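Long-range contacts in dextranase (Pseudarthrobacter oxydans, PDB 6NZS), which catalyses the endohydrolysis of (1->6)-alpha-D-glucosidic linkages in dextran: residues A53-I59 with T84-S89; N221-V225 with A245-V251; T469-R475 with S495-H501; E91-D95 with V137-D141. The contacts are given in a common frame with arbitrary orientation. Residue numbers count along the deposited sequence, not the author numbering.

Interaction 1: A53-I59 with T84-S89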
loop_
_atom_site.group_PDB
_atom_site.type_symbol
_atom_site.label_atom_id
_atom_site.label_comp_id
_atom_site.label_asym_id
_atom_site.label_seq_id
_atom_site.Cartn_x
_atom_site.Cartn_y
_atom_site.Cartn_z
ATOM N N ALA A 53 -18.582 4.495 14.645
ATOM C CA ALA A 53 -18.103 3.834 13.439
ATOM C C ALA A 53 -17.118 2.765 13.874
ATOM O O ALA A 53 -16.223 3.042 14.676
ATOM C CB ALA A 53 -17.396 4.822 12.506
ATOM N N PHE A 54 -17.286 1.553 13.362
ATOM C CA PHE A 54 -16.439 0.452 13.803
ATOM C C PHE A 54 -14.978 0.731 13.475
ATOM O O PHE A 54 -14.659 1.282 12.417
ATOM C CB PHE A 54 -16.859 -0.834 13.097
ATOM C CG PHE A 54 -16.315 -2.070 13.746
ATOM C CD1 PHE A 54 -16.876 -2.537 14.929
ATOM C CD2 PHE A 54 -15.242 -2.750 13.203
ATOM C CE1 PHE A 54 -16.386 -3.669 15.546
ATOM C CE2 PHE A 54 -14.746 -3.899 13.814
ATOM C CZ PHE A 54 -15.313 -4.359 14.983
ATOM N N THR A 55 -14.086 0.338 14.385
ATOM C CA THR A 55 -12.650 0.359 14.117
ATOM C C THR A 55 -12.167 -1.085 14.093
ATOM O O THR A 55 -12.159 -1.765 15.129
ATOM C CB THR A 55 -11.872 1.195 15.129
ATOM O OG1 THR A 55 -12.408 2.525 15.170
ATOM C CG2 THR A 55 -10.400 1.272 14.731
ATOM N N TYR A 56 -11.776 -1.535 12.908
ATOM C CA TYR A 56 -11.179 -2.846 12.689
ATOM C C TYR A 56 -9.740 -2.854 13.184
ATOM O O TYR A 56 -9.137 -1.810 13.421
ATOM C CB TYR A 56 -11.146 -3.146 11.189
ATOM C CG TYR A 56 -12.514 -3.139 10.549
ATOM C CD1 TYR A 56 -13.319 -4.268 10.601
ATOM C CD2 TYR A 56 -13.004 -2.006 9.894
ATOM C CE1 TYR A 56 -14.582 -4.276 10.031
ATOM C CE2 TYR A 56 -14.262 -2.006 9.314
ATOM C CZ TYR A 56 -15.050 -3.140 9.395
ATOM O OH TYR A 56 -16.305 -3.141 8.823
ATOM N N MET A 57 -9.170 -4.055 13.315
ATOM C CA MET A 57 -7.758 -4.157 13.677
ATOM C C MET A 57 -7.128 -5.405 13.066
ATOM O O MET A 57 -7.720 -6.492 13.079
ATOM C CB MET A 57 -7.536 -4.148 15.200
ATOM C CG MET A 57 -6.062 -4.043 15.595
ATOM S SD MET A 57 -5.799 -3.875 17.371
ATOM C CE MET A 57 -6.209 -5.526 17.903
ATOM N N SER A 58 -5.920 -5.236 12.535
ATOM C CA SER A 58 -5.106 -6.329 12.022
ATOM C C SER A 58 -3.855 -6.450 12.878
ATOM O O SER A 58 -3.308 -5.442 13.332
ATOM C CB SER A 58 -4.717 -6.040 10.570
ATOM O OG SER A 58 -3.716 -6.930 10.113
ATOM N N ILE A 59 -3.429 -7.685 13.138
ATOM C CA ILE A 59 -2.195 -7.937 13.883
ATOM C C ILE A 59 -1.329 -8.894 13.074
ATOM O O ILE A 59 -1.831 -9.621 12.201
ATOM C CB ILE A 59 -2.476 -8.474 15.312
ATOM C CG1 ILE A 59 -3.000 -9.914 15.285
ATOM C CG2 ILE A 59 -3.456 -7.572 16.031
ATOM C CD1 ILE A 59 -3.156 -10.531 16.697
ATOM N N THR A 84 0.352 -3.187 15.752
ATOM C CA THR A 84 -0.974 -3.473 15.227
ATOM C C THR A 84 -1.370 -2.337 14.305
ATOM O O THR A 84 -0.804 -1.241 14.369
ATOM C CB THR A 84 -2.065 -3.595 16.318
ATOM O OG1 THR A 84 -2.322 -2.309 16.916
ATOM C CG2 THR A 84 -1.654 -4.579 17.398
ATOM N N MET A 85 -2.355 -2.604 13.450
ATOM C CA MET A 85 -2.899 -1.574 12.569
ATOM C C MET A 85 -4.414 -1.569 12.699
ATOM O O MET A 85 -5.075 -2.534 12.303
ATOM C CB MET A 85 -2.466 -1.777 11.118
ATOM C CG MET A 85 -3.067 -0.726 10.169
ATOM S SD MET A 85 -2.338 -0.722 8.514
ATOM C CE MET A 85 -0.730 -0.033 8.875
ATOM N N SER A 86 -4.958 -0.491 13.248
ATOM C CA SER A 86 -6.397 -0.304 13.350
ATOM C C SER A 86 -6.850 0.650 12.254
ATOM O O SER A 86 -6.087 1.511 11.807
ATOM C CB SER A 86 -6.797 0.295 14.702
ATOM O OG SER A 86 -6.472 -0.576 15.777
ATOM N N TRP A 87 -8.095 0.492 11.810
ATOM C CA TRP A 87 -8.621 1.416 10.808
ATOM C C TRP A 87 -10.134 1.471 10.909
ATOM O O TRP A 87 -10.784 0.476 11.241
ATOM C CB TRP A 87 -8.190 1.060 9.379
ATOM C CG TRP A 87 -8.946 -0.093 8.757
ATOM C CD1 TRP A 87 -10.021 -0.012 7.918
ATOM C CD2 TRP A 87 -8.677 -1.492 8.937
ATOM N NE1 TRP A 87 -10.440 -1.276 7.563
ATOM C CE2 TRP A 87 -9.630 -2.199 8.178
ATOM C CE3 TRP A 87 -7.725 -2.215 9.676
ATOM C CZ2 TRP A 87 -9.659 -3.594 8.127
ATOM C CZ3 TRP A 87 -7.763 -3.599 9.628
ATOM C CH2 TRP A 87 -8.724 -4.273 8.866
ATOM N N SER A 88 -10.683 2.651 10.626
ATOM C CA SER A 88 -12.120 2.863 10.639
ATOM C C SER A 88 -12.517 3.523 9.333
ATOM O O SER A 88 -11.919 4.534 8.944
ATOM C CB SER A 88 -12.518 3.768 11.813
ATOM O OG SER A 88 -13.920 3.969 11.843
ATOM N N SER A 89 -13.518 2.954 8.666
ATOM C CA SER A 89 -14.113 3.535 7.470
ATOM C C SER A 89 -15.509 4.065 7.773
ATOM O O SER A 89 -16.245 3.522 8.601
ATOM C CB SER A 89 -14.239 2.490 6.356
ATOM O OG SER A 89 -12.959 2.182 5.826
HETATM O O HOH W 1 -15.392 1.015 9.743
#
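The rotamer of W87 decides much of this contact. With chi1 at 77° (p) and chi2 at 97°, the indole lies back across the partner strand and receives the CB of Y56 on its face: that atom is 3.4 Å from the centroid of the W87 six-membered ring and 9° off the ring normal, a clear CH-pi contact. The Y56 ring, chi1 m, runs nearly parallel to the five-membered ring (planes at 24°, centroids 5.0 Å apart) but is slid aside; its hydroxyl is bonded to H15 and W13. S58 shares this face with Y56 and W87.

The backbones form an antiparallel pair (axes at 156°, 4.6 Å apart) within the sheet of the Ig-like domain that begins this family 49 hydrolase. Y56 N to W87 O and S58 N to M85 O, each 2.8 Å, are returned by W87 N to Y56 O and M85 N to S58 O, each 3.0 Å. The hydroxyl of S58 is hydrogen-bonded to E336 and W364, which follow strands 325-335 and 351-361 of the parallel beta-helix.

On the opposite face chi1 and chi2, both t, carry M57 CG to 3.5 Å from S86 OG and SD to 3.8 Å from T84 OG1, hydroxyls hydrogen-bonded to S34 and N184 respectively. Where regular pairing fades, S88 OG (chi1 t) donates to F54 O at 2.8 Å.

Interaction 2: N221-V225 with A245-V251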
loop_
_atom_site.group_PDB
_atom_site.type_symbol
_atom_site.label_atom_id
_atom_site.label_comp_id
_atom_site.label_asym_id
_atom_site.label_seq_id
_atom_site.Cartn_x
_atom_site.Cartn_y
_atom_site.Cartn_z
ATOM N N ASN A 221 -19.101 -21.965 -1.736
ATOM C CA ASN A 221 -19.882 -22.433 -2.874
ATOM C C ASN A 221 -19.865 -21.454 -4.042
ATOM O O ASN A 221 -20.653 -21.609 -4.984
ATOM C CB ASN A 221 -21.323 -22.694 -2.432
ATOM C CG ASN A 221 -22.012 -21.441 -1.906
ATOM O OD1 ASN A 221 -21.361 -20.444 -1.578
ATOM N ND2 ASN A 221 -23.337 -21.491 -1.816
ATOM N N LEU A 222 -18.980 -20.457 -4.015
ATOM C CA LEU A 222 -19.040 -19.397 -5.011
ATOM C C LEU A 222 -18.580 -19.842 -6.393
ATOM O O LEU A 222 -18.887 -19.163 -7.378
ATOM C CB LEU A 222 -18.237 -18.180 -4.543
ATOM C CG LEU A 222 -18.752 -17.529 -3.255
ATOM C CD1 LEU A 222 -17.899 -16.305 -2.914
ATOM C CD2 LEU A 222 -20.214 -17.143 -3.369
ATOM N N ASN A 223 -17.838 -20.951 -6.497
ATOM C CA ASN A 223 -17.375 -21.393 -7.808
ATOM C C ASN A 223 -18.524 -21.816 -8.713
ATOM O O ASN A 223 -18.368 -21.792 -9.938
ATOM C CB ASN A 223 -16.394 -22.566 -7.683
ATOM C CG ASN A 223 -15.091 -22.187 -6.991
ATOM O OD1 ASN A 223 -14.963 -21.112 -6.400
ATOM N ND2 ASN A 223 -14.115 -23.082 -7.061
ATOM N N ALA A 224 -19.668 -22.195 -8.142
ATOM C CA ALA A 224 -20.787 -22.717 -8.915
ATOM C C ALA A 224 -21.981 -21.772 -8.959
ATOM O O ALA A 224 -23.085 -22.203 -9.310
ATOM C CB ALA A 224 -21.209 -24.095 -8.403
ATOM N N VAL A 225 -21.800 -20.497 -8.601
ATOM C CA VAL A 225 -22.892 -19.542 -8.756
ATOM C C VAL A 225 -23.167 -19.315 -10.238
ATOM O O VAL A 225 -22.249 -19.293 -11.071
ATOM C CB VAL A 225 -22.611 -18.219 -8.018
ATOM C CG1 VAL A 225 -22.424 -18.457 -6.526
ATOM C CG2 VAL A 225 -21.416 -17.504 -8.613
ATOM N N ALA A 245 -12.321 -18.165 -3.798
ATOM C CA ALA A 245 -13.383 -18.187 -4.801
ATOM C C ALA A 245 -12.773 -18.071 -6.192
ATOM O O ALA A 245 -12.204 -17.035 -6.551
ATOM C CB ALA A 245 -14.366 -17.052 -4.537
ATOM N N VAL A 246 -12.891 -19.138 -6.977
ATOM C CA VAL A 246 -12.469 -19.151 -8.371
ATOM C C VAL A 246 -13.747 -19.055 -9.192
ATOM O O VAL A 246 -14.517 -20.018 -9.280
ATOM C CB VAL A 246 -11.666 -20.419 -8.696
ATOM C CG1 VAL A 246 -11.239 -20.433 -10.158
ATOM C CG2 VAL A 246 -10.443 -20.522 -7.772
ATOM N N LEU A 247 -13.990 -17.876 -9.762
ATOM C CA LEU A 247 -15.316 -17.464 -10.204
ATOM C C LEU A 247 -15.614 -17.950 -11.623
ATOM O O LEU A 247 -14.726 -17.948 -12.485
ATOM C CB LEU A 247 -15.451 -15.942 -10.146
ATOM C CG LEU A 247 -15.318 -15.353 -8.735
ATOM C CD1 LEU A 247 -15.311 -13.831 -8.761
ATOM C CD2 LEU A 247 -16.422 -15.864 -7.823
ATOM N N PRO A 248 -16.870 -18.334 -11.833
ATOM C CA PRO A 248 -17.297 -18.849 -13.143
ATOM C C PRO A 248 -17.471 -17.723 -14.148
ATOM O O PRO A 248 -17.498 -16.536 -13.783
ATOM C CB PRO A 248 -18.636 -19.528 -12.822
ATOM C CG PRO A 248 -19.155 -18.794 -11.638
ATOM C CD PRO A 248 -17.940 -18.426 -10.825
ATOM N N PRO A 249 -17.604 -18.053 -15.439
ATOM C CA PRO A 249 -17.522 -17.011 -16.475
ATOM C C PRO A 249 -18.671 -16.022 -16.453
ATOM O O PRO A 249 -18.530 -14.920 -16.994
ATOM C CB PRO A 249 -17.488 -17.811 -17.787
ATOM C CG PRO A 249 -18.025 -19.150 -17.433
ATOM C CD PRO A 249 -17.658 -19.409 -16.016
ATOM N N ASN A 250 -19.796 -16.375 -15.833
ATOM C CA ASN A 250 -20.948 -15.489 -15.765
ATOM C C ASN A 250 -20.743 -14.308 -14.816
ATOM O O ASN A 250 -21.428 -13.292 -14.963
ATOM C CB ASN A 250 -22.162 -16.316 -15.328
ATOM C CG ASN A 250 -21.793 -17.412 -14.311
ATOM O OD1 ASN A 250 -21.289 -18.486 -14.688
ATOM N ND2 ASN A 250 -22.059 -17.149 -13.018
ATOM N N VAL A 251 -19.822 -14.410 -13.860
ATOM C CA VAL A 251 -19.688 -13.390 -12.822
ATOM C C VAL A 251 -18.869 -12.218 -13.353
ATOM O O VAL A 251 -17.708 -12.376 -13.741
ATOM C CB VAL A 251 -19.058 -13.970 -11.554
ATOM C CG1 VAL A 251 -18.875 -12.863 -10.521
ATOM C CG2 VAL A 251 -19.932 -15.082 -10.996
HETATM O O HOH W 2 -15.876 -21.539 -11.116
#
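Successive coils of the right-handed parallel beta-helix meet here: the 3-10 turn at L222-N223 and its flanks precede strand 229-232, and A245-V251 precedes strand 253-256, the parallel neighbour of 229-232 one coil on. Strand 245-247 is the outermost of its own parallel sheet within the chain, and its flank meets this short turn.

Two direct hydrogen bonds cross, each joining an asparagine side chain to a backbone group. V246 N donates to N223 OD1 (2.9 Å, 146°), an oxygen that also takes the hydroxyl of Y243; N250 ND2 donates to V225 O (2.9 Å, 156°) and to E227 O as well. N250 is held in a type I turn from P248 to V251, closed by V251 N to P248 O at 3.2 Å.

The apolar contacts are made by L222 and V225. L222 CD1 lies 4.0 Å from A245 CB, while V225 CG2 approaches V251 CG2 at 3.7 Å and P248 CG at 4.0 Å. The P248 ring, its CA-to-CB bond directed toward N221-V225, also brings its CG to 3.2 Å from V225 O.

Solvent supplies one further link: water 2 donates to N223 O at 2.8 Å and to V246 O at 2.7 Å.

Interaction 3: T469-R475 with S495-H501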
loop_
_atom_site.group_PDB
_atom_site.type_symbol
_atom_site.label_atom_id
_atom_site.label_comp_id
_atom_site.label_asym_id
_atom_site.label_seq_id
_atom_site.Cartn_x
_atom_site.Cartn_y
_atom_site.Cartn_z
ATOM N N THR A 469 15.558 -2.776 -24.988
ATOM C CA THR A 469 14.345 -2.353 -24.306
ATOM C C THR A 469 14.564 -0.944 -23.769
ATOM O O THR A 469 15.702 -0.523 -23.546
ATOM C CB THR A 469 13.988 -3.310 -23.158
ATOM O OG1 THR A 469 15.047 -3.323 -22.192
ATOM C CG2 THR A 469 13.778 -4.730 -23.683
ATOM N N THR A 470 13.463 -0.207 -23.585
ATOM C CA THR A 470 13.541 1.187 -23.164
ATOM C C THR A 470 12.463 1.501 -22.138
ATOM O O THR A 470 11.281 1.226 -22.367
ATOM C CB THR A 470 13.395 2.132 -24.361
ATOM O OG1 THR A 470 14.390 1.808 -25.339
ATOM C CG2 THR A 470 13.600 3.566 -23.929
ATOM N N VAL A 471 12.883 2.088 -21.018
ATOM C CA VAL A 471 11.999 2.685 -20.022
ATOM C C VAL A 471 12.143 4.195 -20.164
ATOM O O VAL A 471 13.244 4.734 -19.982
ATOM C CB VAL A 471 12.384 2.219 -18.609
ATOM C CG1 VAL A 471 11.620 3.004 -17.549
ATOM C CG2 VAL A 471 12.146 0.723 -18.475
ATOM N N LYS A 472 11.052 4.888 -20.495
ATOM C CA LYS A 472 11.180 6.311 -20.781
ATOM C C LYS A 472 9.931 7.091 -20.392
ATOM O O LYS A 472 8.828 6.547 -20.285
ATOM C CB LYS A 472 11.523 6.556 -22.258
ATOM C CG LYS A 472 10.447 6.088 -23.218
ATOM C CD LYS A 472 10.869 6.342 -24.658
ATOM C CE LYS A 472 9.761 5.956 -25.615
ATOM N NZ LYS A 472 10.222 6.065 -27.026
ATOM N N ASN A 473 10.128 8.398 -20.197
ATOM C CA ASN A 473 9.027 9.341 -20.032
ATOM C C ASN A 473 8.170 8.987 -18.820
ATOM O O ASN A 473 6.956 8.809 -18.911
ATOM C CB ASN A 473 8.196 9.447 -21.312
ATOM C CG ASN A 473 9.004 9.973 -22.480
ATOM O OD1 ASN A 473 9.823 10.880 -22.322
ATOM N ND2 ASN A 473 8.788 9.396 -23.658
ATOM N N MET A 474 8.827 8.883 -17.669
ATOM C CA MET A 474 8.161 8.626 -16.400
ATOM C C MET A 474 8.378 9.845 -15.526
ATOM O O MET A 474 9.523 10.261 -15.313
ATOM C CB MET A 474 8.725 7.377 -15.727
ATOM C CG MET A 474 8.722 6.156 -16.621
ATOM S SD MET A 474 8.595 4.629 -15.677
ATOM C CE MET A 474 10.095 4.711 -14.726
ATOM N N ARG A 475 7.286 10.419 -15.039
ATOM C CA ARG A 475 7.324 11.622 -14.220
ATOM C C ARG A 475 6.688 11.339 -12.867
ATOM O O ARG A 475 5.561 10.838 -12.790
ATOM C CB ARG A 475 6.587 12.778 -14.905
ATOM C CG ARG A 475 6.639 14.092 -14.132
ATOM C CD ARG A 475 6.105 15.240 -14.984
ATOM N NE ARG A 475 6.207 16.535 -14.315
ATOM C CZ ARG A 475 7.162 17.431 -14.550
ATOM N NH1 ARG A 475 8.110 17.176 -15.445
ATOM N NH2 ARG A 475 7.169 18.588 -13.892
ATOM N N SER A 495 17.409 -1.613 -18.770
ATOM C CA SER A 495 16.943 -1.179 -20.075
ATOM C C SER A 495 17.533 0.198 -20.333
ATOM O O SER A 495 17.958 0.886 -19.400
ATOM C CB SER A 495 15.409 -1.058 -20.095
ATOM O OG SER A 495 14.765 -2.266 -19.716
ATOM N N ASP A 496 17.589 0.594 -21.607
ATOM C CA ASP A 496 17.814 2.001 -21.908
ATOM C C ASP A 496 16.806 2.825 -21.117
ATOM O O ASP A 496 15.632 2.457 -21.016
ATOM C CB ASP A 496 17.625 2.274 -23.402
ATOM C CG ASP A 496 18.794 1.787 -24.247
ATOM O OD1 ASP A 496 19.775 1.223 -23.712
ATOM O OD2 ASP A 496 18.713 1.957 -25.483
ATOM N N THR A 497 17.270 3.929 -20.533
ATOM C CA THR A 497 16.470 4.698 -19.586
ATOM C C THR A 497 16.540 6.169 -19.962
ATOM O O THR A 497 17.631 6.747 -20.009
ATOM C CB THR A 497 16.995 4.478 -18.166
ATOM O OG1 THR A 497 16.880 3.091 -17.829
ATOM C CG2 THR A 497 16.186 5.294 -17.169
ATOM N N GLU A 498 15.381 6.775 -20.244
ATOM C CA GLU A 498 15.345 8.130 -20.777
ATOM C C GLU A 498 14.236 8.960 -20.147
ATOM O O GLU A 498 13.129 8.467 -19.910
ATOM C CB GLU A 498 15.147 8.118 -22.300
ATOM C CG GLU A 498 16.287 7.464 -23.048
ATOM C CD GLU A 498 15.898 7.026 -24.440
ATOM O OE1 GLU A 498 14.909 7.561 -24.978
ATOM O OE2 GLU A 498 16.589 6.141 -24.989
ATOM N N ASN A 499 14.546 10.229 -19.898
ATOM C CA ASN A 499 13.576 11.234 -19.468
ATOM C C ASN A 499 12.737 10.766 -18.277
ATOM O O ASN A 499 11.508 10.673 -18.329
ATOM C CB ASN A 499 12.701 11.725 -20.627
ATOM C CG ASN A 499 12.027 13.037 -20.312
ATOM O OD1 ASN A 499 12.587 13.876 -19.614
ATOM N ND2 ASN A 499 10.807 13.221 -20.812
ATOM N N ILE A 500 13.434 10.493 -17.184
ATOM C CA ILE A 500 12.811 10.186 -15.903
ATOM C C ILE A 500 12.877 11.457 -15.073
ATOM O O ILE A 500 13.952 12.045 -14.918
ATOM C CB ILE A 500 13.558 9.040 -15.203
ATOM C CG1 ILE A 500 13.788 7.858 -16.161
ATOM C CG2 ILE A 500 12.832 8.642 -13.907
ATOM C CD1 ILE A 500 12.523 7.249 -16.741
ATOM N N HIS A 501 11.738 11.900 -14.554
ATOM C CA HIS A 501 11.674 13.164 -13.837
ATOM C C HIS A 501 11.124 12.907 -12.445
ATOM O O HIS A 501 10.056 12.305 -12.302
ATOM C CB HIS A 501 10.789 14.161 -14.590
ATOM C CG HIS A 501 11.045 15.590 -14.229
ATOM N ND1 HIS A 501 11.708 16.465 -15.065
ATOM C CD2 HIS A 501 10.725 16.296 -13.118
ATOM C CE1 HIS A 501 11.782 17.651 -14.481
ATOM N NE2 HIS A 501 11.190 17.575 -13.299
HETATM O O HOH W 3 16.389 3.726 -26.166
HETATM O O HOH W 4 13.697 6.146 -27.228
#
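Main-chain groups of these parallel strands (axes at 22°, 4.3 Å apart) bond in the staggered parallel pattern up to N473. V471 N donates to D496 O (2.8 Å), E498 N to V471 O (3.0 Å) and N473 N to E498 O (3.0 Å); D496 N to T469 O (2.9 Å) is weak. The alternation breaks at N473 and N499, where M474 N turns to N499 O (3.3 Å), and resumes with H501 N to M474 O (2.9 Å). Strand 469-482 also bonds to strand 423-435, as expected for consecutive coils of the right-handed parallel beta-helix.

N473 and N499 occupy equivalent places in their coils, both with positive phi, and a hydrogen bond joins their side chains, N499 ND2 to N473 OD1 (3.0 Å, 169°), reminiscent of asparagine ladders, while N473 ND2 goes to D424.

S495 OG donates to T469 OG1 (2.7 Å). Water 3 accepts from T470 OG1 (2.9 Å) and donates to D496 OD2 (3.0 Å) and E498 OE2 (2.7 Å); D496 OD1 takes the amide of T534. The guanidinium of R475 lies flat on H501 (centres 4.2 Å apart, planes at 26°), with R475 NE salt-bridged to E477 and H501 NE2 hydrogen-bonded to E548.

Interaction 4: E91-D95 with V137-D141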
loop_
_atom_site.group_PDB
_atom_site.type_symbol
_atom_site.label_atom_id
_atom_site.label_comp_id
_atom_site.label_asym_id
_atom_site.label_seq_id
_atom_site.Cartn_x
_atom_site.Cartn_y
_atom_site.Cartn_z
ATOM N N GLU A 91 -18.724 6.516 5.399
ATOM C CA GLU A 91 -19.086 7.332 4.249
ATOM C C GLU A 91 -19.565 8.692 4.721
ATOM O O GLU A 91 -20.294 8.793 5.715
ATOM C CB GLU A 91 -20.207 6.695 3.430
ATOM C CG GLU A 91 -19.874 5.340 2.860
ATOM C CD GLU A 91 -20.969 4.850 1.929
ATOM O OE1 GLU A 91 -21.774 4.003 2.358
ATOM O OE2 GLU A 91 -21.032 5.337 0.782
ATOM N N TYR A 92 -19.177 9.738 3.993
ATOM C CA TYR A 92 -19.625 11.077 4.345
ATOM C C TYR A 92 -19.826 11.899 3.077
ATOM O O TYR A 92 -19.223 11.627 2.033
ATOM C CB TYR A 92 -18.711 11.761 5.379
ATOM C CG TYR A 92 -17.419 12.338 4.832
ATOM C CD1 TYR A 92 -16.623 11.621 3.945
ATOM C CD2 TYR A 92 -16.972 13.588 5.240
ATOM C CE1 TYR A 92 -15.432 12.151 3.448
ATOM C CE2 TYR A 92 -15.775 14.124 4.754
ATOM C CZ TYR A 92 -15.014 13.398 3.857
ATOM O OH TYR A 92 -13.855 13.930 3.358
ATOM N N ALA A 93 -20.719 12.890 3.167
ATOM C CA ALA A 93 -20.963 13.792 2.050
ATOM C C ALA A 93 -20.814 15.256 2.432
ATOM O O ALA A 93 -20.983 16.125 1.569
ATOM C CB ALA A 93 -22.348 13.527 1.432
ATOM N N LYS A 94 -20.490 15.551 3.685
ATOM C CA LYS A 94 -20.441 16.909 4.204
ATOM C C LYS A 94 -19.419 16.897 5.328
ATOM O O LYS A 94 -19.194 15.853 5.946
ATOM C CB LYS A 94 -21.836 17.290 4.727
ATOM C CG LYS A 94 -22.022 18.699 5.254
ATOM C CD LYS A 94 -23.532 18.987 5.415
ATOM C CE LYS A 94 -23.801 20.268 6.187
ATOM N NZ LYS A 94 -23.344 21.488 5.485
ATOM N N ASP A 95 -18.794 18.052 5.576
ATOM C CA ASP A 95 -17.764 18.159 6.612
ATOM C C ASP A 95 -18.237 17.505 7.902
ATOM O O ASP A 95 -19.395 17.657 8.306
ATOM C CB ASP A 95 -17.479 19.632 6.926
ATOM C CG ASP A 95 -16.776 20.370 5.802
ATOM O OD1 ASP A 95 -16.704 19.866 4.671
ATOM O OD2 ASP A 95 -16.303 21.498 6.064
ATOM N N VAL A 137 -12.836 16.871 9.534
ATOM C CA VAL A 137 -12.471 16.340 8.222
ATOM C C VAL A 137 -13.369 17.018 7.188
ATOM O O VAL A 137 -14.587 16.775 7.189
ATOM C CB VAL A 137 -12.609 14.812 8.164
ATOM C CG1 VAL A 137 -12.157 14.300 6.809
ATOM C CG2 VAL A 137 -11.785 14.153 9.281
ATOM N N PRO A 138 -12.839 17.879 6.334
ATOM C CA PRO A 138 -13.680 18.500 5.312
ATOM C C PRO A 138 -14.086 17.469 4.279
ATOM O O PRO A 138 -13.367 16.496 4.015
ATOM C CB PRO A 138 -12.763 19.562 4.697
ATOM C CG PRO A 138 -11.384 19.039 4.911
ATOM C CD PRO A 138 -11.415 18.226 6.174
ATOM N N TYR A 139 -15.257 17.686 3.693
ATOM C CA TYR A 139 -15.680 16.848 2.586
ATOM C C TYR A 139 -14.847 17.139 1.343
ATOM O O TYR A 139 -14.571 18.293 1.008
ATOM C CB TYR A 139 -17.170 17.035 2.282
ATOM C CG TYR A 139 -17.553 16.222 1.070
ATOM C CD1 TYR A 139 -17.610 14.839 1.138
ATOM C CD2 TYR A 139 -17.796 16.832 -0.154
ATOM C CE1 TYR A 139 -17.919 14.082 0.028
ATOM C CE2 TYR A 139 -18.112 16.081 -1.274
ATOM C CZ TYR A 139 -18.175 14.712 -1.178
ATOM O OH TYR A 139 -18.476 13.958 -2.294
ATOM N N SER A 140 -14.425 16.071 0.677
ATOM C CA SER A 140 -13.819 16.114 -0.643
ATOM C C SER A 140 -14.423 14.970 -1.437
ATOM O O SER A 140 -14.708 13.909 -0.879
ATOM C CB SER A 140 -12.299 15.876 -0.567
ATOM O OG SER A 140 -11.752 15.665 -1.859
ATOM N N ASP A 141 -14.611 15.174 -2.742
ATOM C CA ASP A 141 -15.069 14.040 -3.534
ATOM C C ASP A 141 -14.041 12.921 -3.627
ATOM O O ASP A 141 -14.383 11.828 -4.081
ATOM C CB ASP A 141 -15.571 14.456 -4.919
ATOM C CG ASP A 141 -14.550 15.216 -5.710
ATOM O OD1 ASP A 141 -13.357 15.187 -5.354
ATOM O OD2 ASP A 141 -14.950 15.846 -6.718
HETATM O O HOH W 5 -15.810 20.772 2.113
#
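As strand 84-92 runs out, Y92 opens the contact. With chi1 p (78°) the Y92 ring swings nearer to the second segment than its CA-to-CB bond, which points sideways: Y92 OH donates to P138 O at 2.7 Å and CE2 lies 4.2 Å from V137 CG1. The face of the same ring receives the edge of Y139 in a T-shaped pair, centroids 5.4 Å apart and planes at 71°.

A93 contributes backbone: its carbonyl O sits over the face of the Y139 ring, 3.5 Å from Y139 CG. The CA-to-CB bond of K94 points away, and K94 touches through its main chain, K94 C lying 3.8 Å from Y139 CB. At D95 the carboxylate returns: OD1 accepts Y139 N at 2.8 Å (172°) and takes water 5 at 2.9 Å, which also donates to Y139 O at 3.0 Å.

In this Ig-like domain the following strand, 96-102, pairs antiparallel with strand 132-137, so the contact lies at the end of that pairing. P138 has no amide proton to offer; where strand pairing stops, side-chain-to-backbone bonds take over the link between the end of strand 84-92 with its following loop and the loop after strand 132-137.

How the interactions relate
Interactions 1 and 4 belong to the same Ig-like sheet and share strand 84-92, their centres about 20 Å apart: the first, alone wholly buried, combines backbone pairing with an indole face; the second follows where that strand ends and relies on side chain-to-backbone bonds and a tyrosine pair. Interactions 2, 3 and 4 are all partly buried. Interactions 2 and 3 both join adjacent coils of the beta-helix, yet their centres are about 41 Å apart. Interaction 3 is parallel pairing interrupted at one pair of asparagines, whose side chains are hydrogen-bonded, while interaction 2 links a 3-10 turn to the next coil through asparagine side chains. Interactions 1 and 3 lie on opposite sides of the chain's centre.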